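Local atomic coordinates of capsid protein (PDB entry 5YL0), a protein that forms the capsid of a shrimp nodavirus, here as a small beta-rich domain that is probably its protruding part. Residues 17-22 against 97-102. Sequence-based numbering, arbitrary orientation.
Sequences IKPEVS and LSVVLT
I17 and P19 rest on V99 and L101 where the loop between strands 8-15 and 26-30 passes over strand 95-101. The strand order is that of a jelly roll. This loop leads from the first strand, in one sheet, to the second, in the other, where 26-30 pairs with 95-101. The end-to-end directions of 17-22 and 99-102 differ by 35°.

Most of the contact is apolar. The CG1 branch of I17 meets the branch point of V99, with CG1 3.9 Å from V99 CB. A chi1 of 60° sets I17 CG1 between its own backbone N and carbonyl carbon, and CD1 continues the branch alongside V99 CB. P19 is buried and reaches two residues of the strand with adjacent ring atoms. Its CD lies 3.7 Å from L101 CD1, and the two side chains cross at about a right angle. P19 CG lies 3.6 Å from V99 O. The V99 CG1 methyl is a little farther from the same ring atom. The V99 side chain also packs on F16 and L59.

The polar link is a water bridge. L101 N donates to the water oxygen over 2.8 Å. The same water donates to V21 O at 3.0 Å, although other acceptors compete for its protons. The backbone amide at the end of the strand is thus linked to the loop carbonyl through one molecule. Backbone hydrogen bonds of V99 with E26 and of L101 with G23 join strand 95-101 to the chain that follows 17-22.

At the exposed end the backbones converge, and S22 lies beside T102. The S22 hydroxyl OG is hydrogen-bonded to A104 N, just past the strand. The methylene carbon S22 CB sits 3.2 Å from the carbonyl oxygen T102 O.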
ATOM      1  N   ILE B  17       9.656  10.470  -6.046  1.00  9.08           N
ATOM      2  CA  ILE B  17      10.236  11.804  -6.218  1.00  9.75           C
ATOM      3  C   ILE B  17       9.251  12.825  -5.689  1.00 10.88           C
ATOM      4  O   ILE B  17       8.035  12.568  -5.434  1.00 10.63           O
ATOM      5  CB  ILE B  17      10.619  12.109  -7.652  1.00 11.17           C
ATOM      6  CG1 ILE B  17       9.452  12.061  -8.597  1.00 10.74           C
ATOM      7  CG2 ILE B  17      11.837  11.255  -8.071  1.00 11.65           C
ATOM      8  CD1 ILE B  17       9.730  12.555 -10.002  1.00 12.60           C
ATOM      9  N   LYS B  18       9.787  14.035  -5.481  1.00 10.29           N
ATOM     10  CA  LYS B  18       9.048  15.230  -5.010  1.00 10.04           C
ATOM     11  C   LYS B  18       9.100  16.239  -6.141  1.00 10.41           C
ATOM     12  O   LYS B  18      10.097  16.980  -6.314  1.00 11.56           O
ATOM     13  CB  LYS B  18       9.694  15.767  -3.753  1.00 10.55           C
ATOM     14  CG  LYS B  18       9.898  14.717  -2.712  1.00 11.79           C
ATOM     15  CD  LYS B  18      10.356  15.244  -1.399  1.00 13.87           C
ATOM     16  CE  LYS B  18      10.291  14.135  -0.313  1.00 16.49           C
ATOM     17  NZ  LYS B  18      11.486  13.300  -0.294  1.00 20.58           N
ATOM     18  N   PRO B  19       8.099  16.277  -7.030  1.00 10.95           N
ATOM     19  CA  PRO B  19       8.080  17.185  -8.172  1.00 11.83           C
ATOM     20  C   PRO B  19       8.152  18.631  -7.736  1.00 11.06           C
ATOM     21  O   PRO B  19       7.731  19.012  -6.630  1.00 11.70           O
ATOM     22  CB  PRO B  19       6.761  16.849  -8.863  1.00 11.83           C
ATOM     23  CG  PRO B  19       6.470  15.416  -8.503  1.00 12.21           C
ATOM     24  CD  PRO B  19       6.942  15.324  -7.085  1.00 12.14           C
ATOM     25  N   GLU B  20       8.691  19.452  -8.638  1.00 11.19           N
ATOM     26  CA  GLU B  20       8.946  20.861  -8.326  1.00 11.92           C
ATOM     27  C   GLU B  20       7.728  21.753  -8.511  1.00 11.56           C
ATOM     28  O   GLU B  20       7.689  22.832  -7.898  1.00 12.35           O
ATOM     29  CB  GLU B  20      10.061  21.411  -9.265  1.00 15.12           C
ATOM     30  CG  GLU B  20      11.376  20.703  -9.056  1.00 17.67           C
ATOM     31  CD  GLU B  20      12.634  21.333  -9.654  1.00 22.98           C
ATOM     32  OE1 GLU B  20      12.977  22.504  -9.313  1.00 28.29           O
ATOM     33  OE2 GLU B  20      13.410  20.540 -10.296  1.00 26.92           O
ATOM     34  N   VAL B  21       6.876  21.409  -9.445  1.00 11.17           N
ATOM     35  CA  VAL B  21       5.790  22.309  -9.908  1.00 11.49           C
ATOM     36  C   VAL B  21       4.436  21.629  -9.720  1.00 10.94           C
ATOM     37  O   VAL B  21       4.238  20.516 -10.191  1.00 11.37           O
ATOM     38  CB  VAL B  21       5.993  22.734 -11.366  1.00 13.03           C
ATOM     39  CG1 VAL B  21       4.809  23.570 -11.888  1.00 14.06           C
ATOM     40  CG2 VAL B  21       7.318  23.516 -11.476  1.00 15.72           C
ATOM     41  N   SER B  22       3.486  22.338  -9.109  1.00 11.12           N
ATOM     42  CA  SER B  22       2.145  21.764  -8.853  1.00 11.32           C
ATOM     43  C   SER B  22       1.526  21.331 -10.105  1.00 12.58           C
ATOM     44  O   SER B  22       1.429  22.131 -11.098  1.00 11.93           O
ATOM     45  CB  SER B  22       1.282  22.806  -8.112  1.00 12.11           C
ATOM     46  OG  SER B  22       1.792  23.158  -6.924  1.00 12.00           O
ATOM     47  N   LEU B  97       8.607   6.127 -14.499  1.00 10.71           N
ATOM     48  CA  LEU B  97       7.283   6.540 -14.016  1.00  9.79           C
ATOM     49  C   LEU B  97       7.042   8.008 -14.273  1.00 11.10           C
ATOM     50  O   LEU B  97       7.992   8.807 -14.274  1.00 12.57           O
ATOM     51  CB  LEU B  97       7.147   6.302 -12.504  1.00 11.06           C
ATOM     52  CG  LEU B  97       7.459   4.873 -12.026  1.00 11.46           C
ATOM     53  CD1 LEU B  97       7.355   4.809 -10.491  1.00 12.26           C
ATOM     54  CD2 LEU B  97       6.662   3.830 -12.772  1.00 11.41           C
ATOM     55  N   SER B  98       5.806   8.407 -14.405  1.00 10.35           N
ATOM     56  CA  SER B  98       5.395   9.815 -14.436  1.00 11.19           C
ATOM     57  C   SER B  98       4.703  10.107 -13.103  1.00 10.25           C
ATOM     58  O   SER B  98       3.646   9.476 -12.770  1.00 11.58           O
ATOM     59  CB  SER B  98       4.461  10.027 -15.561  1.00 12.46           C
ATOM     60  OG  SER B  98       4.110  11.397 -15.735  1.00 16.20           O
ATOM     61  N   VAL B  99       5.221  11.082 -12.347  1.00 10.18           N
ATOM     62  CA  VAL B  99       4.731  11.326 -10.939  1.00 10.66           C
ATOM     63  C   VAL B  99       4.257  12.755 -10.871  1.00 10.30           C
ATOM     64  O   VAL B  99       4.989  13.697 -11.317  1.00 11.64           O
ATOM     65  CB  VAL B  99       5.920  11.127  -9.987  1.00 10.87           C
ATOM     66  CG1 VAL B  99       5.375  11.394  -8.548  1.00 11.91           C
ATOM     67  CG2 VAL B  99       6.462   9.713 -10.071  1.00 11.61           C
ATOM     68  N   VAL B 100       3.061  12.981 -10.366  1.00 10.29           N
ATOM     69  CA  VAL B 100       2.461  14.323 -10.282  1.00 11.28           C
ATOM     70  C   VAL B 100       2.002  14.565  -8.852  1.00  9.56           C
ATOM     71  O   VAL B 100       1.296  13.683  -8.254  1.00 11.16           O
ATOM     72  CB  VAL B 100       1.216  14.413 -11.166  1.00 15.38           C
ATOM     73  CG1 VAL B 100       0.544  15.774 -11.009  1.00 15.60           C
ATOM     74  CG2 VAL B 100       1.344  14.074 -12.636  1.00 18.29           C
ATOM     75  N   LEU B 101       2.399  15.709  -8.331  1.00  9.71           N
ATOM     76  CA  LEU B 101       1.897  16.166  -7.018  1.00 11.40           C
ATOM     77  C   LEU B 101       0.958  17.293  -7.277  1.00 10.66           C
ATOM     78  O   LEU B 101       1.359  18.297  -7.981  1.00 12.57           O
ATOM     79  CB  LEU B 101       3.073  16.767  -6.211  1.00 14.31           C
ATOM     80  CG  LEU B 101       3.715  15.941  -5.120  1.00 19.33           C
ATOM     81  CD1 LEU B 101       4.786  16.865  -4.480  1.00 16.95           C
ATOM     82  CD2 LEU B 101       2.669  15.558  -4.062  1.00 17.43           C
ATOM     83  N   THR B 102      -0.251  17.270  -6.790  1.00 10.23           N
ATOM     84  CA  THR B 102      -1.181  18.328  -7.033  1.00 10.86           C
ATOM     85  C   THR B 102      -0.761  19.650  -6.460  1.00 10.73           C
ATOM     86  O   THR B 102      -0.951  20.701  -7.178  1.00 12.81           O
ATOM     87  CB  THR B 102      -2.543  17.904  -6.533  1.00 11.20           C
ATOM     88  OG1 THR B 102      -2.895  16.684  -7.151  1.00 12.70           O
ATOM     89  CG2 THR B 102      -3.642  18.982  -6.806  1.00 12.90           C
TER
HETATM   90  O   HOH W   1       3.799  17.609  -9.885  1.00 11.77           O